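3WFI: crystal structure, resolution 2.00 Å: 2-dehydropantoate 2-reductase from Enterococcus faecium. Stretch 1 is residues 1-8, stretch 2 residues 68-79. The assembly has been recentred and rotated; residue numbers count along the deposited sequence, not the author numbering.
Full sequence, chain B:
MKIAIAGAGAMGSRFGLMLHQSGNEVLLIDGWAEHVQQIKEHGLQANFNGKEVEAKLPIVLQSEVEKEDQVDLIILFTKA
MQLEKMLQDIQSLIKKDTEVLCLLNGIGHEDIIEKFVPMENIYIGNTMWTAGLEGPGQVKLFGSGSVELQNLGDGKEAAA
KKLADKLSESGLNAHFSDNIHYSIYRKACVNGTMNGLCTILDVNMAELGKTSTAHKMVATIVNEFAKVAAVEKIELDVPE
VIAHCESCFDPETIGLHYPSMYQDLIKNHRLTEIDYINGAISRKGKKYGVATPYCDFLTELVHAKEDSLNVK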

# COMPACT_ATOMS: atom_id res chain seq x y z
N MET B 1 34.02 -3.78 35.07
CA MET B 1 33.40 -2.81 34.12
C MET B 1 32.60 -1.73 34.85
O MET B 1 32.01 -1.96 35.90
N LYS B 2 32.59 -0.53 34.26
CA LYS B 2 31.58 0.47 34.56
C LYS B 2 30.47 0.28 33.53
O LYS B 2 30.71 0.40 32.33
N ILE B 3 29.27 -0.02 34.01
CA ILE B 3 28.16 -0.39 33.13
C ILE B 3 26.99 0.55 33.36
O ILE B 3 26.62 0.83 34.51
N ALA B 4 26.44 1.09 32.28
CA ALA B 4 25.19 1.84 32.35
C ALA B 4 24.07 0.95 31.85
O ALA B 4 24.19 0.31 30.79
N ILE B 5 22.98 0.91 32.61
CA ILE B 5 21.76 0.22 32.23
C ILE B 5 20.78 1.28 31.73
O ILE B 5 20.21 2.01 32.53
N ALA B 6 20.66 1.38 30.41
CA ALA B 6 19.84 2.43 29.76
C ALA B 6 18.44 1.88 29.59
O ALA B 6 18.13 1.23 28.58
N GLY B 7 17.61 2.12 30.61
CA GLY B 7 16.29 1.50 30.71
C GLY B 7 16.26 0.56 31.90
O GLY B 7 16.63 -0.62 31.78
N ALA B 8 15.84 1.07 33.05
CA ALA B 8 15.86 0.30 34.28
C ALA B 8 14.48 -0.26 34.62
O ALA B 8 14.06 -0.21 35.77
N GLU B 68 27.83 12.05 36.16
CA GLU B 68 28.27 10.65 36.26
C GLU B 68 29.54 10.32 35.47
O GLU B 68 29.82 10.92 34.43
N ASP B 69 30.29 9.33 35.94
CA ASP B 69 31.46 8.82 35.23
C ASP B 69 31.08 8.20 33.89
O ASP B 69 30.03 7.57 33.74
N GLN B 70 31.98 8.34 32.93
CA GLN B 70 31.83 7.64 31.67
C GLN B 70 31.92 6.14 31.90
O GLN B 70 32.49 5.68 32.89
N VAL B 71 31.32 5.36 31.00
CA VAL B 71 31.20 3.92 31.21
C VAL B 71 31.89 3.12 30.13
O VAL B 71 32.10 3.61 29.01
N ASP B 72 32.21 1.87 30.46
CA ASP B 72 32.82 0.92 29.54
C ASP B 72 31.76 0.22 28.70
O ASP B 72 32.01 -0.20 27.57
N LEU B 73 30.56 0.09 29.25
CA LEU B 73 29.51 -0.67 28.59
C LEU B 73 28.15 -0.07 28.87
O LEU B 73 27.83 0.27 30.01
N ILE B 74 27.36 0.07 27.81
CA ILE B 74 25.95 0.43 27.92
C ILE B 74 25.13 -0.77 27.47
O ILE B 74 25.31 -1.28 26.35
N ILE B 75 24.22 -1.22 28.32
CA ILE B 75 23.25 -2.25 27.95
C ILE B 75 21.89 -1.58 27.78
O ILE B 75 21.36 -0.96 28.71
N LEU B 76 21.33 -1.69 26.57
CA LEU B 76 20.12 -0.97 26.19
C LEU B 76 18.88 -1.82 26.40
O LEU B 76 18.78 -2.92 25.85
N PHE B 77 17.95 -1.28 27.19
CA PHE B 77 16.62 -1.87 27.40
C PHE B 77 15.56 -0.79 27.13
O PHE B 77 14.71 -0.53 27.99
N THR B 78 15.65 -0.13 25.99
CA THR B 78 14.74 0.96 25.64
C THR B 78 14.00 0.60 24.36
O THR B 78 14.62 0.17 23.39
N LYS B 79 12.68 0.81 24.33
CA LYS B 79 11.91 0.58 23.11
C LYS B 79 12.43 1.41 21.94
O LYS B 79 13.00 2.49 22.12

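Residues 2-6 and 73-76 are neighbouring parallel strands, and together the two stretches bury 744 Å². The backbone polar groups are satisfied in the alternating pattern of a parallel pair. Stretch 1 uses the N and O of its even-numbered residues. Ala-4 N donates to Leu-73 O at 2.8 Å, and Ala-4 O accepts from Ile-75 N at 2.9 Å. Ala-6 N then donates to Ile-75 O at 3.0 Å, and Ala-6 O accepts from Phe-77 N at 2.9 Å. Ile-3 and Ile-5 make no hydrogen bond to stretch 2. Leu-73 O also receives a CA-H...O contact from Ile-3 CA at 3.2 Å.

At the start of the pairing a side chain completes the ladder. Asp-72 points toward stretch 1 with chi1 m. Its OD2 accepts from Lys-2 N at 2.8 Å, and the N-H...O angle of 177° is almost straight. Lys-2 O takes two donors, Asp-72 N at 2.8 Å and Leu-73 N at 3.1 Å. Both of these bonds are more bent, at 138° and 146°. Lys-2 and Asp-72 are thus joined by bonds in both directions. Asp-72 OD1 is satisfied elsewhere in the structure.

The Lys-2 side chain leaves sideways with chi1 m, chi2 t, chi3 t and chi4 m. It runs past Gln-70, with CD 3.4 Å from Gln-70 O. Its NZ reaches Asp-69 OD2 at 3.6 Å, a long salt bridge. NZ has a further hydrogen bond elsewhere in the structure, so it does not depend on Asp-69 alone. Asp-69 points toward stretch 1 with chi1 m. Gln-70 points away, and its NE2 is satisfied elsewhere in the structure.

At the other end, Thr-78 has chi1 m. Its OG1 donates to Ala-6 O at 3.2 Å, so this carbonyl, like that of Lys-2, has two donors.

The apolar side chains lie on both faces of the sheet. Ile-3, Ile-5, Leu-73 and Ile-75 share one. Ile-3 (m, t) sets CG2 4.1 Å from Leu-73 CD2 and 4.0 Å from Ile-75 CD1. Leu-73 (t, p) also meets Met-1, whose CE is 3.9 Å from Leu-73 CD2. Ile-5 (m, m) brings CD1 to 4.1 Å from CD1 of Ile-75 (m, t). Ile-5 CG2 lies 3.9 Å from Phe-77 CD2. Phe-77 has chi1 m and leaves sideways.

Ala-4, Ala-6, Ile-74 and Leu-76 occupy the other face. The small alanines are covered by larger neighbours. Ala-4 CB is 4.0 Å from Val-71 CG1 and 4.3 Å from Ile-74 CG1. Ala-6 CB is 4.0 Å from Ile-74 CG2 and 3.8 Å from Leu-76 CD2. Ile-74 and Leu-76 are both m, t.

Gly-7 has no side chain. A CB there would point toward stretch 2 and lie 2.3 Å from Phe-77 O, a clash. The backbone angles of Gly-7 call for glycine by themselves.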

# COMPACT_ATOMS: atom_id res chain seq x y z
CB MET B 1 32.48 -3.54 33.13
CG MET B 1 33.19 -4.44 32.13
SD MET B 1 32.10 -5.02 30.81
CE MET B 1 31.07 -6.19 31.71
CB LYS B 2 32.15 1.88 34.46
CG LYS B 2 33.08 2.28 35.59
CD LYS B 2 33.72 3.64 35.28
CE LYS B 2 35.01 3.97 36.01
NZ LYS B 2 34.77 4.14 37.46
CB ILE B 3 27.71 -1.83 33.40
CG1 ILE B 3 28.91 -2.78 33.37
CG2 ILE B 3 26.64 -2.26 32.41
CD1 ILE B 3 28.61 -4.17 33.89
CB ALA B 4 25.27 3.12 31.53
CB ILE B 5 21.15 -0.54 33.42
CG1 ILE B 5 22.19 -1.49 34.06
CG2 ILE B 5 19.92 -1.33 32.98
CD1 ILE B 5 22.65 -2.62 33.18
CB ALA B 6 20.42 2.80 28.41
CB ALA B 8 16.41 1.14 35.42
CB GLU B 68 27.15 9.69 35.84
CG GLU B 68 25.76 10.00 36.37
CD GLU B 68 25.71 10.09 37.89
OE1 GLU B 68 26.26 9.21 38.57
OE2 GLU B 68 25.11 11.07 38.40
CB ASP B 69 32.17 7.70 36.01
CG ASP B 69 32.77 8.16 37.31
OD1 ASP B 69 32.95 9.38 37.52
OD2 ASP B 69 33.08 7.27 38.12
CB GLN B 70 32.88 8.15 30.68
CG GLN B 70 32.64 9.60 30.26
CD GLN B 70 33.59 10.04 29.16
OE1 GLN B 70 34.80 9.87 29.26
NE2 GLN B 70 33.04 10.66 28.12
CB VAL B 71 29.72 3.46 31.29
CG1 VAL B 71 29.03 4.11 32.46
CG2 VAL B 71 28.97 3.74 30.00
CB ASP B 72 33.61 -0.15 30.32
CG ASP B 72 34.65 0.44 31.26
OD1 ASP B 72 35.48 1.25 30.79
OD2 ASP B 72 34.65 0.08 32.45
CB LEU B 73 29.54 -2.12 29.07
CG LEU B 73 28.41 -3.06 28.62
CD1 LEU B 73 28.49 -3.36 27.13
CD2 LEU B 73 28.48 -4.35 29.42
CB ILE B 74 25.63 1.66 27.05
CG1 ILE B 74 26.49 2.85 27.44
CG2 ILE B 74 24.14 2.02 27.14
CD1 ILE B 74 26.37 4.02 26.48
CB ILE B 75 23.15 -3.39 28.99
CG1 ILE B 75 24.55 -3.86 29.38
CG2 ILE B 75 22.33 -4.55 28.43
CD1 ILE B 75 24.57 -4.97 30.41
CB LEU B 76 20.19 -0.58 24.70
CG LEU B 76 21.27 0.42 24.27
CD1 LEU B 76 21.37 0.43 22.76
CD2 LEU B 76 20.96 1.82 24.78
CB PHE B 77 16.44 -2.35 28.84
CG PHE B 77 17.36 -3.47 29.22
CD1 PHE B 77 17.03 -4.78 28.91
CD2 PHE B 77 18.56 -3.23 29.87
CE1 PHE B 77 17.88 -5.82 29.23
CE2 PHE B 77 19.41 -4.27 30.20
CZ PHE B 77 19.07 -5.57 29.88
CB THR B 78 15.51 2.27 25.39
OG1 THR B 78 16.14 2.71 26.60
CG2 THR B 78 14.59 3.37 24.92
CB LYS B 79 10.42 0.89 23.34
CG LYS B 79 9.75 -0.10 24.27
CD LYS B 79 8.38 0.40 24.74
CE LYS B 79 7.36 -0.73 24.75
NZ LYS B 79 5.97 -0.27 24.99